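Local coordinates for protein aldehyde dehydrogenase (Burkholderia vietnamiensis, PDB 5KF0) that probably oxidises aldehydes to carboxylic acids, passing the hydride to a nicotinamide dinucleotide, at residues K101-N104 / D105-E109; F161-P164 / L165-A169; Y286-S289 / G290-C293; V314-T317 / R318-M322. All blocks are in the same frame, centred on the assembly; numbering follows the deposited sequence.

How the interactions relate
The four local contacts follow one another along the chain; interactions 2 and 3 touch NADPH, and interaction 1 adjoins both. Interactions 1 and 2 occupy the starts of helices 103-123 and 164-178, their centres about 12 Å apart, and are joined by Glu109. Interaction 3, the loop after helix 274-286, lies about 12 Å from interaction 1 and about 14 Å from interaction 2, between centres; Gln288 connects it to both. Interaction 4, at the C-terminal end of helix 306-319, is more peripheral, about 27 Å from interaction 2 between centres, yet Leu320 and Thr317 pack on Tyr286 of interaction 3. Buried polar links thus tie the cofactor-bearing loops to neighbouring helices.

Interaction 1: K101-N104 / D105-E109; sequences KPIN and DSRGE
Lys101 and Glu109 form the salt bridge of this helix start, NZ lying 2.9 Å from Glu109 OE1. The two side chains cross at about a right angle, and the ammonium group meets OE1 on its anti side, 27° out of the carboxylate plane. CG of Lys101 stands anti to the backbone N (chi1 -179°), which sends the chain over the first helical turn, with CE 3.3 Å from Asp105 O. NZ also bonds Gln288 OE1 and Tyr287 OH, while Glu109 OE2 turns to the backbone N of Asn166.

Two hydrogen bonds tie the entry into helix 103-123 to its first turn. Ser106 OG donates to Lys101 O at 2.9 Å, approaching from well above the carbonyl plane, and Ser106 N reaches O of the N-cap residue Pro102 at 2.8 Å. Regular helical bonds follow from Arg107 N to Ile103 O and from Gly108 N to Asn104 O.

Ile103 packs on a charged group: its CG1 sits over the centre of one face of the Arg107 guanidinium, 3.6 Å above the plane. On another side of the turn, Pro102 CB touches Asp105 OD2 at 3.5 Å.

Three partners gripping one buried ammonium group would fix its position and probably favour its charged form; the carboxylate of Glu109, shared between that ammonium and a backbone N-H of helix 164-178, couples two helix starts electrostatically.

Interaction 2: F161-P164 / L165-A169; sequences FNFP and LNLAA. With NDP (NADPH dihydro-nicotinamide-adenine-dinucleotide phosphate), chain E.
Leu165 follows Phe163 and Pro164 out of the cofactor-binding loop into helix 164-178, and its N makes a weak bond to the carboxylate of Glu109, which is placed at the helix start. The amide of Asn166 points to other partners, OD1 to Thr116 and ND2 to Asp450.

Leu167 carries the contact. Its N donates to Phe163 O at 3.0 Å, and its CD1 packs 3.6 Å from Phe163 CB. With CG anti to the carbonyl carbon (chi1 -66°), the same CD1 reaches C5N of the nicotinamide at 3.3 Å. Asn162 also meets that ring, OD1 lying 3.3 Å from C6N, while its ND2 sits over the centre of the Phe163 ring and bonds Gln291 O. Ala168 follows with a weak bond from its N to Pro164 O, and its CB touches the same oxygen.

Before the turn, Phe161 N holds the pyrophosphate through O1N at 3.1 Å, and O2N lies at the edge of the Phe161 ring. A loop and helix following strand 155-158 and lining the dinucleotide are typical of the Rossmann-like cofactor domain of aldehyde dehydrogenases.

Interaction 3: Y286-S289 / G290-C293; sequences YYQS and GQSC. With NDP (NADPH dihydro-nicotinamide-adenine-dinucleotide phosphate), chain E.
Gln291 lays its CB and CG against the carbonyl oxygen of Gln288, CB at 3.3 Å from Gln288 O. Its CG stands anti to the carbonyl carbon (chi1 -63°) and the chain runs extended, with OE1 taken by the backbone N of Ile336. The same carbonyl receives Gln291 N at 3.0 Å, the donor standing 55° out of the carbonyl plane. One residue earlier, Gly290 N donates to Tyr287 O at 2.9 Å from a similarly raised position. These successive bonds, each spanning three residues, coil the chain tightly as it leaves the helix. Gln288, Ser289 and Gly290 all have positive phi and together form a left-handed helical turn; at Gly290 the residue type itself suits such a backbone. Gln291 then is the centre of an inverse gamma turn.

Gln288 projects its amide out of the coil: with OE1 turned to Lys101, NE2 donates to Asn162 O, which bonds the loop to a residue lying against the nicotinamide. Beyond the turn, Cys293 SG is covalently bonded to C4N of NADPH at 2.1 Å. C4N is the hydride-carrying position of the nicotinamide, and such a cysteine adduct is consistent with Cys293 being the catalytic nucleophile of this family.

The segment links helix 274-286 to strand 298-302. At its start the Tyr286 side chain packs on Ala371 and Leu373 of strand 368-375 and on Leu320 just past helix 306-319; farther on, Tyr287 and Gln288 face the beginning of helix 103-123.

Interaction 4: V314-T317 / R318-M322; sequences VAKT and RSLKM
The C-terminal end of helix 306-319 winds down here into a loop, and Lys316, Ser319 and Leu320 make the turn. Lys316 O accepts twice from Ser319: from OG at 2.6 Å, with the donor tilted 17° from the carbonyl plane, and from the backbone N at 3.0 Å, which stands 66° out of that plane and also keeps a weak bond to Ala315 O. The hydroxyl is brought there by chi1 of 75°, which sets OG between the backbone N and the carbonyl carbon. A water bridges the same residues, donating to Ser319 OG at 2.7 Å and accepting from Lys316 NZ at 2.9 Å. Leu320 N closes the turn on Thr317 O at 3.3 Å, while Leu320 CG rests 3.5 Å from Lys316 O.

One turn back, Arg318 N makes a regular helical bond to Val314 O. The two side chains run side by side in the same direction, and Val314 CG1 lies 3.5 Å above one face of the guanidinium, offset toward its rim.

On the inward side, Thr317 packs against Tyr286, and both Thr317 and Leu320 against Ala371 of strand 368-375. Tightening of the last turn toward 3-10 spacing is common at helix C-termini; this helix lies against a mixed beta-sheet.

Interaction 1: K101-N104 / D105-E109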
loop_
_atom_site.group_PDB
_atom_site.type_symbol
_atom_site.label_atom_id
_atom_site.label_comp_id
_atom_site.label_asym_id
_atom_site.label_seq_id
_atom_site.Cartn_x
_atom_site.Cartn_y
_atom_site.Cartn_z
ATOM N N LYS A 101 6.379 19.931 -35.118
ATOM C CA LYS A 101 7.317 19.347 -34.164
ATOM C C LYS A 101 8.405 18.573 -34.907
ATOM O O LYS A 101 8.086 17.714 -35.740
ATOM C CB LYS A 101 6.571 18.430 -33.192
ATOM C CG LYS A 101 7.431 17.776 -32.114
ATOM C CD LYS A 101 6.512 17.073 -31.087
ATOM C CE LYS A 101 7.296 16.473 -29.925
ATOM N NZ LYS A 101 6.472 16.548 -28.659
ATOM N N PRO A 102 9.682 18.851 -34.643
ATOM C CA PRO A 102 10.765 18.130 -35.328
ATOM C C PRO A 102 10.532 16.624 -35.342
ATOM O O PRO A 102 10.119 16.033 -34.345
ATOM C CB PRO A 102 11.998 18.503 -34.507
ATOM C CG PRO A 102 11.683 19.917 -34.066
ATOM C CD PRO A 102 10.204 19.896 -33.742
ATOM N N ILE A 103 10.781 16.009 -36.503
ATOM C CA ILE A 103 10.341 14.627 -36.714
ATOM C C ILE A 103 10.966 13.682 -35.687
ATOM O O ILE A 103 10.305 12.749 -35.208
ATOM C CB ILE A 103 10.620 14.186 -38.167
ATOM C CG1 ILE A 103 10.069 12.773 -38.397
ATOM C CG2 ILE A 103 12.112 14.282 -38.537
ATOM C CD1 ILE A 103 8.550 12.677 -38.237
ATOM N N ASN A 104 12.232 13.913 -35.312
ATOM C CA ASN A 104 12.852 13.095 -34.269
ATOM C C ASN A 104 12.054 13.147 -32.976
ATOM O O ASN A 104 11.871 12.128 -32.299
ATOM C CB ASN A 104 14.280 13.567 -33.988
ATOM C CG ASN A 104 15.233 13.265 -35.115
ATOM O OD1 ASN A 104 15.053 12.296 -35.857
ATOM N ND2 ASN A 104 16.270 14.091 -35.247
ATOM N N ASP A 105 11.607 14.339 -32.592
ATOM C CA ASP A 105 10.872 14.492 -31.347
ATOM C C ASP A 105 9.425 14.046 -31.488
ATOM O O ASP A 105 8.822 13.577 -30.510
ATOM C CB ASP A 105 10.964 15.941 -30.884
ATOM C CG ASP A 105 12.401 16.359 -30.644
ATOM O OD1 ASP A 105 13.053 15.741 -29.780
ATOM O OD2 ASP A 105 12.888 17.277 -31.324
ATOM N N SER A 106 8.856 14.181 -32.686
ATOM C CA SER A 106 7.536 13.611 -32.936
ATOM C C SER A 106 7.562 12.103 -32.753
ATOM O O SER A 106 6.669 11.531 -32.122
ATOM C CB SER A 106 7.063 13.967 -34.350
ATOM O OG SER A 106 6.825 15.359 -34.490
ATOM N N ARG A 107 8.578 11.436 -33.304
ATOM C CA ARG A 107 8.720 10.005 -33.079
ATOM C C ARG A 107 8.840 9.704 -31.590
ATOM O O ARG A 107 8.241 8.741 -31.087
ATOM C CB ARG A 107 9.937 9.483 -33.851
ATOM C CG ARG A 107 9.717 9.455 -35.354
ATOM C CD ARG A 107 11.025 9.220 -36.115
ATOM N NE ARG A 107 10.795 9.197 -37.558
ATOM C CZ ARG A 107 11.720 9.482 -38.472
ATOM N NH1 ARG A 107 12.941 9.834 -38.096
ATOM N NH2 ARG A 107 11.420 9.422 -39.763
ATOM N N GLY A 108 9.577 10.546 -30.862
ATOM C CA GLY A 108 9.694 10.368 -29.427
ATOM C C GLY A 108 8.361 10.467 -28.711
ATOM O O GLY A 108 8.112 9.743 -27.740
ATOM N N GLU A 109 7.486 11.370 -29.168
ATOM C CA GLU A 109 6.185 11.484 -28.512
ATOM C C GLU A 109 5.296 10.288 -28.822
ATOM O O GLU A 109 4.510 9.864 -27.965
ATOM C CB GLU A 109 5.474 12.786 -28.899
ATOM C CG GLU A 109 4.132 12.915 -28.170
ATOM C CD GLU A 109 3.388 14.212 -28.394
ATOM O OE1 GLU A 109 3.974 15.191 -28.891
ATOM O OE2 GLU A 109 2.182 14.239 -28.060
#

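Interaction 2: F161-P164 / L165-A169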
loop_
_atom_site.group_PDB
_atom_site.type_symbol
_atom_site.label_atom_id
_atom_site.label_comp_id
_atom_site.label_asym_id
_atom_site.label_seq_id
_atom_site.Cartn_x
_atom_site.Cartn_y
_atom_site.Cartn_z
ATOM N N PHE A 161 -1.998 22.041 -27.607
ATOM C CA PHE A 161 -1.466 21.804 -28.945
ATOM C C PHE A 161 -0.118 21.099 -28.940
ATOM O O PHE A 161 0.253 20.525 -29.966
ATOM C CB PHE A 161 -1.320 23.123 -29.726
ATOM C CG PHE A 161 -0.030 23.880 -29.423
ATOM C CD1 PHE A 161 1.145 23.600 -30.110
ATOM C CD2 PHE A 161 -0.013 24.868 -28.448
ATOM C CE1 PHE A 161 2.329 24.291 -29.818
ATOM C CE2 PHE A 161 1.146 25.561 -28.161
ATOM C CZ PHE A 161 2.319 25.278 -28.852
ATOM N N ASN A 162 0.654 21.173 -27.847
ATOM C CA ASN A 162 2.089 20.960 -28.040
ATOM C C ASN A 162 2.522 19.508 -27.903
ATOM O O ASN A 162 3.438 19.076 -28.610
ATOM C CB ASN A 162 2.904 21.837 -27.087
ATOM C CG ASN A 162 2.664 21.498 -25.635
ATOM O OD1 ASN A 162 1.531 21.261 -25.214
ATOM N ND2 ASN A 162 3.734 21.494 -24.854
ATOM N N PHE A 163 1.908 18.742 -27.004
ATOM C CA PHE A 163 2.112 17.296 -26.927
ATOM C C PHE A 163 0.735 16.673 -27.115
ATOM O O PHE A 163 0.173 16.086 -26.178
ATOM C CB PHE A 163 2.729 16.840 -25.601
ATOM C CG PHE A 163 3.948 17.621 -25.149
ATOM C CD1 PHE A 163 4.879 18.124 -26.055
ATOM C CD2 PHE A 163 4.175 17.820 -23.801
ATOM C CE1 PHE A 163 5.999 18.827 -25.605
ATOM C CE2 PHE A 163 5.292 18.513 -23.346
ATOM C CZ PHE A 163 6.200 19.022 -24.248
ATOM N N PRO A 164 0.147 16.804 -28.306
ATOM C CA PRO A 164 -1.279 16.456 -28.439
ATOM C C PRO A 164 -1.556 14.975 -28.291
ATOM O O PRO A 164 -2.627 14.611 -27.793
ATOM C CB PRO A 164 -1.636 16.960 -29.840
ATOM C CG PRO A 164 -0.346 16.916 -30.601
ATOM C CD PRO A 164 0.728 17.259 -29.588
ATOM N N LEU A 165 -0.638 14.108 -28.716
ATOM C CA LEU A 165 -0.851 12.674 -28.549
ATOM C C LEU A 165 -0.721 12.275 -27.088
ATOM O O LEU A 165 -1.639 11.691 -26.503
ATOM C CB LEU A 165 0.146 11.884 -29.402
ATOM C CG LEU A 165 -0.115 11.921 -30.905
ATOM C CD1 LEU A 165 0.971 11.162 -31.653
ATOM C CD2 LEU A 165 -1.474 11.338 -31.214
ATOM N N ASN A 166 0.425 12.578 -26.473
ATOM C CA ASN A 166 0.666 12.019 -25.151
ATOM C C ASN A 166 -0.194 12.667 -24.071
ATOM O O ASN A 166 -0.583 11.988 -23.110
ATOM C CB ASN A 166 2.136 12.132 -24.773
ATOM C CG ASN A 166 2.492 11.179 -23.634
ATOM O OD1 ASN A 166 2.042 10.025 -23.612
ATOM N ND2 ASN A 166 3.261 11.657 -22.693
ATOM N N LEU A 167 -0.497 13.965 -24.190
ATOM C CA LEU A 167 -1.334 14.579 -23.161
ATOM C C LEU A 167 -2.794 14.160 -23.299
ATOM O O LEU A 167 -3.509 14.074 -22.295
ATOM C CB LEU A 167 -1.170 16.094 -23.185
ATOM C CG LEU A 167 0.258 16.482 -22.783
ATOM C CD1 LEU A 167 0.475 17.985 -23.035
ATOM C CD2 LEU A 167 0.567 16.108 -21.309
ATOM N N ALA A 168 -3.256 13.863 -24.510
ATOM C CA ALA A 168 -4.554 13.208 -24.631
ATOM C C ALA A 168 -4.517 11.818 -24.004
ATOM O O ALA A 168 -5.462 11.414 -23.313
ATOM C CB ALA A 168 -4.969 13.128 -26.102
ATOM N N ALA A 169 -3.421 11.083 -24.220
ATOM C CA ALA A 169 -3.289 9.730 -23.676
ATOM C C ALA A 169 -3.358 9.726 -22.158
ATOM O O ALA A 169 -3.905 8.785 -21.566
ATOM C CB ALA A 169 -1.974 9.093 -24.139
HETATM P PA NDP E . -4.514 26.859 -24.305
HETATM O O1A NDP E . -4.875 27.165 -22.890
HETATM O O2A NDP E . -4.498 28.105 -25.192
HETATM O O5B NDP E . -5.485 25.781 -24.954
HETATM C C5B NDP E . -5.519 24.466 -24.347
HETATM C C4B NDP E . -6.835 23.813 -24.679
HETATM O O4B NDP E . -7.903 24.508 -23.997
HETATM C C3B NDP E . -7.209 23.829 -26.167
HETATM O O3B NDP E . -7.930 22.648 -26.507
HETATM C C2B NDP E . -8.135 25.043 -26.241
HETATM O O2B NDP E . -9.069 25.022 -27.340
HETATM C C1B NDP E . -8.896 24.846 -24.942
HETATM N N9A NDP E . -9.607 26.029 -24.474
HETATM C C8A NDP E . -9.145 27.312 -24.346
HETATM N N7A NDP E . -10.021 28.144 -23.832
HETATM C C5A NDP E . -11.137 27.352 -23.611
HETATM C C6A NDP E . -12.408 27.628 -23.071
HETATM N N6A NDP E . -12.802 28.842 -22.667
HETATM N N1A NDP E . -13.283 26.601 -22.972
HETATM C C2A NDP E . -12.910 25.391 -23.394
HETATM N N3A NDP E . -11.745 25.011 -23.925
HETATM C C4A NDP E . -10.897 26.046 -24.006
HETATM O O3 NDP E . -3.088 26.159 -24.333
HETATM P PN NDP E . -2.129 25.700 -25.517
HETATM O O1N NDP E . -2.852 24.761 -26.412
HETATM O O2N NDP E . -1.590 26.952 -26.160
HETATM O O5D NDP E . -0.960 24.908 -24.797
HETATM C C5D NDP E . 0.142 25.517 -24.105
HETATM C C4D NDP E . -0.174 25.567 -22.631
HETATM O O4D NDP E . -0.420 24.225 -22.131
HETATM C C3D NDP E . 0.980 26.136 -21.801
HETATM O O3D NDP E . 0.541 27.029 -20.785
HETATM C C2D NDP E . 1.619 24.871 -21.229
HETATM O O2D NDP E . 2.402 25.035 -20.052
HETATM C C1D NDP E . 0.388 24.008 -20.990
HETATM N N1N NDP E . 0.813 22.616 -20.898
HETATM C C2N NDP E . 0.649 21.891 -19.741
HETATM C C3N NDP E . 1.175 20.661 -19.574
HETATM C C7N NDP E . 0.923 19.846 -18.355
HETATM O O7N NDP E . 0.866 18.614 -18.483
HETATM N N7N NDP E . 0.838 20.454 -17.174
HETATM C C4N NDP E . 2.069 20.089 -20.614
HETATM C C5N NDP E . 1.898 20.793 -21.917
HETATM C C6N NDP E . 1.364 21.999 -21.982
HETATM P P2B NDP E . -8.662 25.621 -28.812
HETATM O O1X NDP E . -7.213 25.935 -28.794
HETATM O O2X NDP E . -9.113 24.541 -29.750
HETATM O O3X NDP E . -9.517 26.853 -29.020
#

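Interaction 3: Y286-S289 / G290-C293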
loop_
_atom_site.group_PDB
_atom_site.type_symbol
_atom_site.label_atom_id
_atom_site.label_comp_id
_atom_site.label_asym_id
_atom_site.label_seq_id
_atom_site.Cartn_x
_atom_site.Cartn_y
_atom_site.Cartn_z
ATOM N N TYR A 286 15.414 24.061 -25.306
ATOM C CA TYR A 286 15.139 24.244 -26.720
ATOM C C TYR A 286 14.439 23.071 -27.385
ATOM O O TYR A 286 14.040 23.208 -28.549
ATOM C CB TYR A 286 16.445 24.583 -27.466
ATOM C CG TYR A 286 17.148 25.765 -26.823
ATOM C CD1 TYR A 286 16.496 26.997 -26.687
ATOM C CD2 TYR A 286 18.431 25.639 -26.298
ATOM C CE1 TYR A 286 17.121 28.083 -26.060
ATOM C CE2 TYR A 286 19.065 26.723 -25.684
ATOM C CZ TYR A 286 18.405 27.936 -25.570
ATOM O OH TYR A 286 19.041 28.992 -24.950
ATOM N N TYR A 287 14.231 21.945 -26.680
ATOM C CA TYR A 287 13.421 20.854 -27.221
ATOM C C TYR A 287 12.061 21.385 -27.639
ATOM O O TYR A 287 11.412 22.119 -26.889
ATOM C CB TYR A 287 13.251 19.735 -26.178
ATOM C CG TYR A 287 12.141 18.732 -26.470
ATOM C CD1 TYR A 287 10.846 18.935 -25.998
ATOM C CD2 TYR A 287 12.392 17.584 -27.201
ATOM C CE1 TYR A 287 9.833 18.027 -26.265
ATOM C CE2 TYR A 287 11.380 16.662 -27.468
ATOM C CZ TYR A 287 10.107 16.889 -27.001
ATOM O OH TYR A 287 9.098 15.971 -27.266
ATOM N N GLN A 288 11.635 21.004 -28.846
ATOM C CA GLN A 288 10.392 21.501 -29.441
ATOM C C GLN A 288 10.312 23.025 -29.360
ATOM O O GLN A 288 9.246 23.609 -29.133
ATOM C CB GLN A 288 9.163 20.846 -28.807
ATOM C CG GLN A 288 7.933 20.994 -29.691
ATOM C CD GLN A 288 6.751 20.185 -29.215
ATOM O OE1 GLN A 288 6.906 19.240 -28.431
ATOM N NE2 GLN A 288 5.555 20.550 -29.686
ATOM N N SER A 289 11.466 23.664 -29.561
ATOM C CA SER A 289 11.605 25.120 -29.540
ATOM C C SER A 289 11.054 25.716 -28.251
ATOM O O SER A 289 10.454 26.790 -28.246
ATOM C CB SER A 289 10.942 25.745 -30.765
ATOM O OG SER A 289 11.496 25.188 -31.950
ATOM N N GLY A 290 11.260 25.005 -27.144
ATOM C CA GLY A 290 10.820 25.489 -25.850
ATOM C C GLY A 290 9.332 25.401 -25.601
ATOM O O GLY A 290 8.859 25.921 -24.586
ATOM N N GLN A 291 8.574 24.768 -26.500
ATOM C CA GLN A 291 7.119 24.675 -26.357
ATOM C C GLN A 291 6.770 23.436 -25.527
ATOM O O GLN A 291 6.178 22.455 -25.994
ATOM C CB GLN A 291 6.465 24.675 -27.732
ATOM C CG GLN A 291 6.732 25.991 -28.470
ATOM C CD GLN A 291 6.041 26.071 -29.821
ATOM O OE1 GLN A 291 5.387 27.062 -30.127
ATOM N NE2 GLN A 291 6.199 25.031 -30.639
ATOM N N SER A 292 7.171 23.504 -24.259
ATOM C CA SER A 292 6.965 22.449 -23.282
ATOM C C SER A 292 6.550 23.082 -21.961
ATOM O O SER A 292 7.113 24.108 -21.563
ATOM C CB SER A 292 8.237 21.624 -23.053
ATOM O OG SER A 292 8.105 20.778 -21.912
ATOM N N CYS A 293 5.587 22.454 -21.278
ATOM C CA CYS A 293 5.161 22.933 -19.968
ATOM C C CYS A 293 6.239 22.786 -18.900
ATOM O O CYS A 293 6.077 23.353 -17.810
ATOM C CB CYS A 293 3.901 22.195 -19.521
ATOM S SG CYS A 293 3.932 20.419 -19.812
HETATM P PA NDP E . -4.514 26.859 -24.305
HETATM O O1A NDP E . -4.875 27.165 -22.890
HETATM O O2A NDP E . -4.498 28.105 -25.192
HETATM O O5B NDP E . -5.485 25.781 -24.954
HETATM C C5B NDP E . -5.519 24.466 -24.347
HETATM C C4B NDP E . -6.835 23.813 -24.679
HETATM O O4B NDP E . -7.903 24.508 -23.997
HETATM C C3B NDP E . -7.209 23.829 -26.167
HETATM O O3B NDP E . -7.930 22.648 -26.507
HETATM C C2B NDP E . -8.135 25.043 -26.241
HETATM O O2B NDP E . -9.069 25.022 -27.340
HETATM C C1B NDP E . -8.896 24.846 -24.942
HETATM N N9A NDP E . -9.607 26.029 -24.474
HETATM C C8A NDP E . -9.145 27.312 -24.346
HETATM N N7A NDP E . -10.021 28.144 -23.832
HETATM C C5A NDP E . -11.137 27.352 -23.611
HETATM C C6A NDP E . -12.408 27.628 -23.071
HETATM N N6A NDP E . -12.802 28.842 -22.667
HETATM N N1A NDP E . -13.283 26.601 -22.972
HETATM C C2A NDP E . -12.910 25.391 -23.394
HETATM N N3A NDP E . -11.745 25.011 -23.925
HETATM C C4A NDP E . -10.897 26.046 -24.006
HETATM O O3 NDP E . -3.088 26.159 -24.333
HETATM P PN NDP E . -2.129 25.700 -25.517
HETATM O O1N NDP E . -2.852 24.761 -26.412
HETATM O O2N NDP E . -1.590 26.952 -26.160
HETATM O O5D NDP E . -0.960 24.908 -24.797
HETATM C C5D NDP E . 0.142 25.517 -24.105
HETATM C C4D NDP E . -0.174 25.567 -22.631
HETATM O O4D NDP E . -0.420 24.225 -22.131
HETATM C C3D NDP E . 0.980 26.136 -21.801
HETATM O O3D NDP E . 0.541 27.029 -20.785
HETATM C C2D NDP E . 1.619 24.871 -21.229
HETATM O O2D NDP E . 2.402 25.035 -20.052
HETATM C C1D NDP E . 0.388 24.008 -20.990
HETATM N N1N NDP E . 0.813 22.616 -20.898
HETATM C C2N NDP E . 0.649 21.891 -19.741
HETATM C C3N NDP E . 1.175 20.661 -19.574
HETATM C C7N NDP E . 0.923 19.846 -18.355
HETATM O O7N NDP E . 0.866 18.614 -18.483
HETATM N N7N NDP E . 0.838 20.454 -17.174
HETATM C C4N NDP E . 2.069 20.089 -20.614
HETATM C C5N NDP E . 1.898 20.793 -21.917
HETATM C C6N NDP E . 1.364 21.999 -21.982
HETATM P P2B NDP E . -8.662 25.621 -28.812
HETATM O O1X NDP E . -7.213 25.935 -28.794
HETATM O O2X NDP E . -9.113 24.541 -29.750
HETATM O O3X NDP E . -9.517 26.853 -29.020
#

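Interaction 4: V314-T317 / R318-M322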
loop_
_atom_site.group_PDB
_atom_site.type_symbol
_atom_site.label_atom_id
_atom_site.label_comp_id
_atom_site.label_asym_id
_atom_site.label_seq_id
_atom_site.Cartn_x
_atom_site.Cartn_y
_atom_site.Cartn_z
ATOM N N VAL A 314 26.740 28.741 -24.550
ATOM C CA VAL A 314 26.656 29.601 -25.730
ATOM C C VAL A 314 27.034 28.810 -26.978
ATOM O O VAL A 314 26.336 28.851 -28.001
ATOM C CB VAL A 314 27.539 30.850 -25.547
ATOM C CG1 VAL A 314 27.797 31.550 -26.881
ATOM C CG2 VAL A 314 26.890 31.806 -24.554
ATOM N N ALA A 315 28.121 28.038 -26.899
ATOM C CA ALA A 315 28.544 27.255 -28.058
ATOM C C ALA A 315 27.513 26.188 -28.405
ATOM O O ALA A 315 27.195 25.978 -29.584
ATOM C CB ALA A 315 29.903 26.613 -27.790
ATOM N N LYS A 316 26.985 25.497 -27.391
ATOM C CA LYS A 316 25.980 24.471 -27.643
ATOM C C LYS A 316 24.724 25.081 -28.253
ATOM O O LYS A 316 24.187 24.556 -29.238
ATOM C CB LYS A 316 25.658 23.730 -26.342
ATOM C CG LYS A 316 24.634 22.608 -26.490
ATOM C CD LYS A 316 25.236 21.426 -27.229
ATOM C CE LYS A 316 24.234 20.304 -27.415
ATOM N NZ LYS A 316 24.880 19.142 -28.086
ATOM N N THR A 317 24.270 26.215 -27.708
ATOM C CA THR A 317 23.054 26.859 -28.207
ATOM C C THR A 317 23.221 27.290 -29.659
ATOM O O THR A 317 22.311 27.116 -30.479
ATOM C CB THR A 317 22.700 28.060 -27.325
ATOM O OG1 THR A 317 22.445 27.610 -25.990
ATOM C CG2 THR A 317 21.460 28.797 -27.850
ATOM N N ARG A 318 24.380 27.850 -29.994
ATOM C CA ARG A 318 24.635 28.256 -31.372
ATOM C C ARG A 318 24.668 27.062 -32.318
ATOM O O ARG A 318 24.406 27.215 -33.519
ATOM C CB ARG A 318 25.946 29.036 -31.446
ATOM C CG ARG A 318 25.845 30.420 -30.846
ATOM C CD ARG A 318 27.186 31.130 -30.828
ATOM N NE ARG A 318 27.012 32.543 -30.510
ATOM C CZ ARG A 318 27.982 33.333 -30.063
ATOM N NH1 ARG A 318 29.208 32.850 -29.868
ATOM N NH2 ARG A 318 27.721 34.607 -29.802
ATOM N N SER A 319 24.983 25.871 -31.805
ATOM C CA SER A 319 25.112 24.702 -32.666
ATOM C C SER A 319 23.776 24.087 -33.058
ATOM O O SER A 319 23.745 23.242 -33.963
ATOM C CB SER A 319 25.975 23.634 -31.990
ATOM O OG SER A 319 25.261 22.974 -30.956
ATOM N N LEU A 320 22.677 24.484 -32.420
ATOM C CA LEU A 320 21.402 23.809 -32.637
ATOM C C LEU A 320 20.791 24.213 -33.974
ATOM O O LEU A 320 20.595 25.402 -34.251
ATOM C CB LEU A 320 20.426 24.115 -31.504
ATOM C CG LEU A 320 20.934 23.769 -30.104
ATOM C CD1 LEU A 320 19.908 24.205 -29.066
ATOM C CD2 LEU A 320 21.222 22.273 -29.988
ATOM N N LYS A 321 20.443 23.212 -34.778
ATOM C CA LYS A 321 19.930 23.443 -36.122
ATOM C C LYS A 321 18.462 23.873 -36.092
ATOM O O LYS A 321 17.620 23.199 -35.490
ATOM C CB LYS A 321 20.090 22.172 -36.956
ATOM N N MET A 322 18.153 24.983 -36.765
ATOM C CA MET A 322 16.787 25.476 -36.908
ATOM C C MET A 322 16.303 25.270 -38.342
ATOM O O MET A 322 17.065 25.473 -39.296
ATOM C CB MET A 322 16.705 26.968 -36.545
ATOM C CG MET A 322 15.313 27.562 -36.674
ATOM S SD MET A 322 15.183 29.325 -36.256
ATOM C CE MET A 322 16.237 30.056 -37.510
HETATM O O HOH W 1 25.056 20.276 -30.763
#